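Local coordinates for protein PtLCIB4 H88A mutant (Phaeodactylum tricornutum, PDB 5B5Z) that probably acts as a zinc-dependent beta-type carbonic anhydrase of the LCIB family, a group linked to inorganic carbon use in algae, at residues 216-219 and 220-224; 46-49 and 50-53. All blocks are in the same frame, centred on the assembly; numbering follows the deposited sequence.

Contact 1: 216-219 and 220-224; sequences AQQK and LVTRI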
ATOM      1  N   ALA A 216     -12.611  -3.417  14.389  1.00 14.07           N
ATOM      2  CA  ALA A 216     -12.208  -4.659  13.753  1.00 14.86           C
ATOM      3  C   ALA A 216     -10.707  -4.668  13.458  1.00 15.68           C
ATOM      4  O   ALA A 216     -10.034  -5.677  13.627  1.00 16.97           O
ATOM      5  CB  ALA A 216     -13.019  -4.873  12.474  1.00 14.51           C
ATOM      6  N   GLN A 217     -10.186  -3.524  13.026  1.00 14.41           N
ATOM      7  CA  GLN A 217      -8.766  -3.377  12.749  1.00 15.06           C
ATOM      8  C   GLN A 217      -7.945  -3.555  14.010  1.00 13.60           C
ATOM      9  O   GLN A 217      -6.904  -4.205  13.991  1.00 15.49           O
ATOM     10  CB  GLN A 217      -8.455  -1.996  12.171  1.00 14.51           C
ATOM     11  CG  GLN A 217      -8.818  -1.784  10.720  1.00 16.00           C
ATOM     12  CD  GLN A 217      -8.293  -0.451  10.201  1.00 16.01           C
ATOM     13  OE1 GLN A 217      -7.500   0.228  10.867  1.00 16.83           O
ATOM     14  NE2 GLN A 217      -8.725  -0.076   9.003  1.00 15.05           N
ATOM     15  N   GLN A 218      -8.410  -2.959  15.099  1.00 14.59           N
ATOM     16  CA  GLN A 218      -7.621  -2.960  16.319  1.00 14.67           C
ATOM     17  C   GLN A 218      -7.426  -4.403  16.798  1.00 15.14           C
ATOM     18  O   GLN A 218      -6.340  -4.778  17.251  1.00 17.21           O
ATOM     19  CB  GLN A 218      -8.289  -2.083  17.392  1.00 17.35           C
ATOM     20  CG  GLN A 218      -7.618  -2.157  18.762  1.00 21.25           C
ATOM     21  CD  GLN A 218      -8.207  -3.268  19.615  1.00 21.08           C
ATOM     22  OE1 GLN A 218      -9.420  -3.382  19.741  1.00 33.70           O
ATOM     23  NE2 GLN A 218      -7.347  -4.102  20.180  1.00 35.70           N
ATOM     24  N   LYS A 219      -8.468  -5.214  16.668  1.00 16.29           N
ATOM     25  CA  LYS A 219      -8.362  -6.625  17.043  1.00 18.39           C
ATOM     26  C   LYS A 219      -7.351  -7.384  16.182  1.00 16.81           C
ATOM     27  O   LYS A 219      -6.566  -8.194  16.692  1.00 17.78           O
ATOM     28  CB  LYS A 219      -9.738  -7.302  16.942  1.00 17.98           C
ATOM     29  CG  LYS A 219     -10.750  -6.787  17.934  1.00 24.19           C
ATOM     30  CD  LYS A 219     -12.072  -7.550  17.815  1.00 27.92           C
ATOM     31  CE  LYS A 219     -13.220  -6.815  18.474  1.00 33.92           C
ATOM     32  NZ  LYS A 219     -14.526  -7.340  17.968  1.00 36.04           N
ATOM     33  N   LEU A 220      -7.375  -7.136  14.873  1.00 15.67           N
ATOM     34  CA  LEU A 220      -6.466  -7.833  13.969  1.00 13.85           C
ATOM     35  C   LEU A 220      -5.025  -7.371  14.166  1.00 15.03           C
ATOM     36  O   LEU A 220      -4.095  -8.187  14.167  1.00 15.59           O
ATOM     37  CB  LEU A 220      -6.908  -7.635  12.513  1.00 15.96           C
ATOM     38  CG  LEU A 220      -6.101  -8.356  11.433  1.00 17.19           C
ATOM     39  CD1 LEU A 220      -6.061  -9.845  11.696  1.00 20.45           C
ATOM     40  CD2 LEU A 220      -6.688  -8.104  10.033  1.00 20.17           C
ATOM     41  N   VAL A 221      -4.836  -6.064  14.327  1.00 14.70           N
ATOM     42  CA  VAL A 221      -3.490  -5.532  14.582  1.00 12.93           C
ATOM     43  C   VAL A 221      -2.918  -6.126  15.872  1.00 15.60           C
ATOM     44  O   VAL A 221      -1.770  -6.586  15.906  1.00 16.67           O
ATOM     45  CB  VAL A 221      -3.508  -3.997  14.656  1.00 13.94           C
ATOM     46  CG1 VAL A 221      -2.153  -3.454  15.176  1.00 17.36           C
ATOM     47  CG2 VAL A 221      -3.839  -3.444  13.277  1.00 16.37           C
ATOM     48  N   THR A 222      -3.732  -6.140  16.920  1.00 15.51           N
ATOM     49  CA  THR A 222      -3.306  -6.742  18.182  1.00 15.11           C
ATOM     50  C   THR A 222      -2.911  -8.213  17.993  1.00 18.37           C
ATOM     51  O   THR A 222      -1.880  -8.648  18.498  1.00 18.61           O
ATOM     52  CB  THR A 222      -4.402  -6.630  19.240  1.00 19.13           C
ATOM     53  OG1 THR A 222      -4.597  -5.248  19.564  1.00 21.49           O
ATOM     54  CG2 THR A 222      -4.009  -7.413  20.510  1.00 21.39           C
ATOM     55  N   ARG A 223      -3.712  -8.969  17.244  1.00 15.68           N
ATOM     56  CA  ARG A 223      -3.379 -10.365  16.974  1.00 17.75           C
ATOM     57  C   ARG A 223      -2.041 -10.512  16.239  1.00 15.99           C
ATOM     58  O   ARG A 223      -1.222 -11.363  16.584  1.00 17.90           O
ATOM     59  CB  ARG A 223      -4.499 -11.038  16.167  1.00 17.68           C
ATOM     60  CG  ARG A 223      -4.216 -12.515  15.854  1.00 21.84           C
ATOM     61  CD  ARG A 223      -5.436 -13.207  15.266  1.00 24.15           C
ATOM     62  NE  ARG A 223      -6.495 -13.350  16.261  1.00 30.36           N
ATOM     63  CZ  ARG A 223      -7.732 -13.739  15.972  1.00 35.32           C
ATOM     64  NH1 ARG A 223      -8.061 -14.010  14.713  1.00 34.18           N
ATOM     65  NH2 ARG A 223      -8.636 -13.856  16.933  1.00 36.46           N
ATOM     66  N   ILE A 224      -1.813  -9.677  15.224  1.00 16.00           N
ATOM     67  CA  ILE A 224      -0.567  -9.743  14.474  1.00 14.54           C
ATOM     68  C   ILE A 224       0.637  -9.426  15.363  1.00 18.51           C
ATOM     69  O   ILE A 224       1.681 -10.092  15.272  1.00 20.56           O
ATOM     70  CB  ILE A 224      -0.601  -8.770  13.280  1.00 15.95           C
ATOM     71  CG1 ILE A 224      -1.590  -9.275  12.233  1.00 18.28           C
ATOM     72  CG2 ILE A 224       0.789  -8.630  12.640  1.00 16.35           C
ATOM     73  CD1 ILE A 224      -1.917  -8.235  11.157  1.00 15.91           C
TER
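T222 lays its side chain alongside that of Q218, one turn earlier in helix 205-228, and both point the same way on a partly exposed flank of this alpha-helix. The threonine hydroxyl is turned back over the preceding turn: OG1 stands anti to its own carbonyl carbon, beside the backbone N (chi1 -66°), and donates to Q218 O at 2.9 Å. T222 N gives the regular i to i+4 bond to the same Q218 O at 3.0 Å. Two bonds grip this oxygen, their donors coming from opposite faces of the Q218 carbonyl plane. Q218 bends at chi2 (-90°), which brings its amide beside the threonine hydroxyl, NE2 3.0 Å from T222 OG1. A valine in place of T222 would probably leave Q218 O with the backbone bond alone from this turn and deprive the Q218 amide of its polar neighbour.

Other side chains of the helix pack on strand 107-117 and on the second subunit. Q217 touches Y112 of that strand and hydrogen-bonds through NE2 to G113 O, its side chain about 8 Å from the bound zinc ion, while L220 packs on P88 and on L181 of the second subunit. V221 rests on L110 and Y112; its N meets Q217 O at 2.8 Å in a nearly straight bond (172°), and its CG2 lies 3.2 Å from that oxygen.

Contact 2: 46-49 and 50-53; sequences GYHK and YNTL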
ATOM      1  N   GLY A  46      13.180   7.946  22.907  1.00 24.49           N
ATOM      2  CA  GLY A  46      14.318   7.595  22.078  1.00 25.40           C
ATOM      3  C   GLY A  46      14.014   7.307  20.622  1.00 23.41           C
ATOM      4  O   GLY A  46      14.864   6.784  19.903  1.00 24.50           O
ATOM      5  N   TYR A  47      12.803   7.646  20.182  1.00 21.71           N
ATOM      6  CA  TYR A  47      12.434   7.502  18.780  1.00 22.37           C
ATOM      7  C   TYR A  47      12.898   8.718  18.003  1.00 22.01           C
ATOM      8  O   TYR A  47      12.389   9.806  18.198  1.00 21.77           O
ATOM      9  CB  TYR A  47      10.910   7.342  18.619  1.00 19.93           C
ATOM     10  CG  TYR A  47      10.359   6.026  19.126  1.00 18.89           C
ATOM     11  CD1 TYR A  47      10.358   5.735  20.478  1.00 23.10           C
ATOM     12  CD2 TYR A  47       9.825   5.081  18.248  1.00 23.27           C
ATOM     13  CE1 TYR A  47       9.864   4.545  20.958  1.00 26.63           C
ATOM     14  CE2 TYR A  47       9.323   3.871  18.724  1.00 18.34           C
ATOM     15  CZ  TYR A  47       9.348   3.618  20.084  1.00 22.90           C
ATOM     16  OH  TYR A  47       8.861   2.444  20.604  1.00 25.07           O
ATOM     17  N   HIS A  48      13.869   8.535  17.121  1.00 23.39           N
ATOM     18  CA  HIS A  48      14.318   9.622  16.261  1.00 24.55           C
ATOM     19  C   HIS A  48      14.294   9.134  14.835  1.00 27.50           C
ATOM     20  O   HIS A  48      13.890   8.004  14.582  1.00 27.49           O
ATOM     21  CB  HIS A  48      15.717  10.090  16.668  1.00 24.32           C
ATOM     22  CG  HIS A  48      15.841  10.341  18.133  1.00 28.65           C
ATOM     23  ND1 HIS A  48      15.216  11.395  18.763  1.00 27.80           N
ATOM     24  CD2 HIS A  48      16.472   9.642  19.103  1.00 24.12           C
ATOM     25  CE1 HIS A  48      15.470  11.341  20.058  1.00 24.69           C
ATOM     26  NE2 HIS A  48      16.235  10.290  20.289  1.00 27.29           N
ATOM     27  N   LYS A  49      14.732   9.970  13.906  1.00 26.34           N
ATOM     28  CA  LYS A  49      14.682   9.609  12.501  1.00 26.17           C
ATOM     29  C   LYS A  49      15.639   8.463  12.170  1.00 29.69           C
ATOM     30  O   LYS A  49      15.284   7.543  11.432  1.00 28.91           O
ATOM     31  CB  LYS A  49      14.990  10.829  11.633  1.00 30.73           C
ATOM     32  CG  LYS A  49      14.235  12.080  12.049  1.00 30.62           C
ATOM     33  CD  LYS A  49      14.665  13.286  11.219  1.00 34.54           C
ATOM     34  CE  LYS A  49      13.712  14.459  11.384  1.00 36.59           C
ATOM     35  NZ  LYS A  49      14.145  15.611  10.539  1.00 41.87           N
ATOM     36  N   TYR A  50      16.843   8.489  12.729  1.00 25.80           N
ATOM     37  CA  TYR A  50      17.849   7.519  12.305  1.00 27.21           C
ATOM     38  C   TYR A  50      17.512   6.095  12.735  1.00 25.67           C
ATOM     39  O   TYR A  50      17.942   5.142  12.091  1.00 26.52           O
ATOM     40  CB  TYR A  50      19.239   7.904  12.831  1.00 29.05           C
ATOM     41  CG  TYR A  50      19.539   7.492  14.256  1.00 26.00           C
ATOM     42  CD1 TYR A  50      19.032   8.207  15.332  1.00 25.93           C
ATOM     43  CD2 TYR A  50      20.350   6.392  14.526  1.00 26.28           C
ATOM     44  CE1 TYR A  50      19.310   7.827  16.635  1.00 27.41           C
ATOM     45  CE2 TYR A  50      20.629   6.007  15.822  1.00 27.50           C
ATOM     46  CZ  TYR A  50      20.113   6.736  16.874  1.00 28.05           C
ATOM     47  OH  TYR A  50      20.389   6.365  18.172  1.00 33.55           O
ATOM     48  N   ASN A  51      16.720   5.946  13.792  1.00 22.23           N
ATOM     49  CA  ASN A  51      16.550   4.642  14.410  1.00 22.18           C
ATOM     50  C   ASN A  51      15.097   4.172  14.444  1.00 18.70           C
ATOM     51  O   ASN A  51      14.780   3.188  15.117  1.00 23.44           O
ATOM     52  CB  ASN A  51      17.121   4.661  15.829  1.00 22.37           C
ATOM     53  CG  ASN A  51      16.345   5.574  16.757  1.00 20.55           C
ATOM     54  OD1 ASN A  51      15.646   6.487  16.311  1.00 23.33           O
ATOM     55  ND2 ASN A  51      16.449   5.321  18.047  1.00 25.58           N
ATOM     56  N   THR A  52      14.229   4.877  13.725  1.00 19.23           N
ATOM     57  CA  THR A  52      12.806   4.507  13.684  1.00 17.82           C
ATOM     58  C   THR A  52      12.408   4.090  12.285  1.00 18.70           C
ATOM     59  O   THR A  52      12.761   4.750  11.313  1.00 20.35           O
ATOM     60  CB  THR A  52      11.899   5.662  14.129  1.00 17.49           C
ATOM     61  OG1 THR A  52      12.208   6.015  15.480  1.00 20.72           O
ATOM     62  CG2 THR A  52      10.411   5.265  14.064  1.00 19.15           C
ATOM     63  N   LEU A  53      11.686   2.977  12.186  1.00 16.37           N
ATOM     64  CA  LEU A  53      11.109   2.535  10.928  1.00 13.92           C
ATOM     65  C   LEU A  53       9.612   2.783  10.993  1.00 12.42           C
ATOM     66  O   LEU A  53       8.952   2.270  11.884  1.00 16.30           O
ATOM     67  CB  LEU A  53      11.380   1.060  10.685  1.00 14.97           C
ATOM     68  CG  LEU A  53      10.734   0.482   9.422  1.00 15.80           C
ATOM     69  CD1 LEU A  53      11.297   1.093   8.146  1.00 20.66           C
ATOM     70  CD2 LEU A  53      10.915  -1.011   9.412  1.00 21.27           C
TER
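A compact turn closed by side-chain-to-backbone hydrogen bonds links the end of helix 31-43 to strand 52-57. N51 does most of the closing. Its CG sits between the backbone N and the carbonyl carbon (chi1 66°), which folds the amide back over the loop that precedes it. From there ND2 donates to G46 O at 2.8 Å, almost straight (174°) and in the plane of the amide, while OD1 takes H48 N on a lone pair at 2.8 Å. Both ends of the amide are thus engaged, which should fix its rotation. G46, with positive phi, is the C-prime residue of the Schellman motif that ends the preceding helix, so N51 ties the helix terminus to the start of the strand.

T52 adds a second clasp: OG1 donates to H48 O at 2.8 Å and also lies 3.6 Å from Y47 CB, the two side chains crossing at about a right angle. T52 O accepts a hydrogen bond from R130 NH2 of the second subunit. On the exposed side H48 and Y50 run side by side, with H48 CB 4.0 Å from Y50 CD1, and N51 CB lies over one face of the Y50 ring.

Inward, Y47 packs on S107 and its OH is hydrogen-bonded to Q237 OE1. The turn thus carries the chain from helix 31-43 into strand 52-57, where N51 and L53 pair through their backbones with strand 107-117, a parallel neighbour.

The two contacts lie apart, their centres 24 Å from each other and their nearest atoms about 13 Å, yet strand 107-117 connects them: the helix of contact 1 packs on its side chains, whereas the turn of contact 2 leads into the strand paired beside it. Contact 1 is nearer the middle of the chain and the zinc ion, contact 2 farther out; each mixes buried and exposed residues. In 216-224 regular helical backbone bonds dominate and a hydroxyl supplements them. In 46-53, where no helix exists, bonds from the side chains of N51 and T52 to backbone atoms take their place. Both meet the second subunit, contact 1 through apolar packing and contact 2 through a backbone carbonyl bound to an arginine.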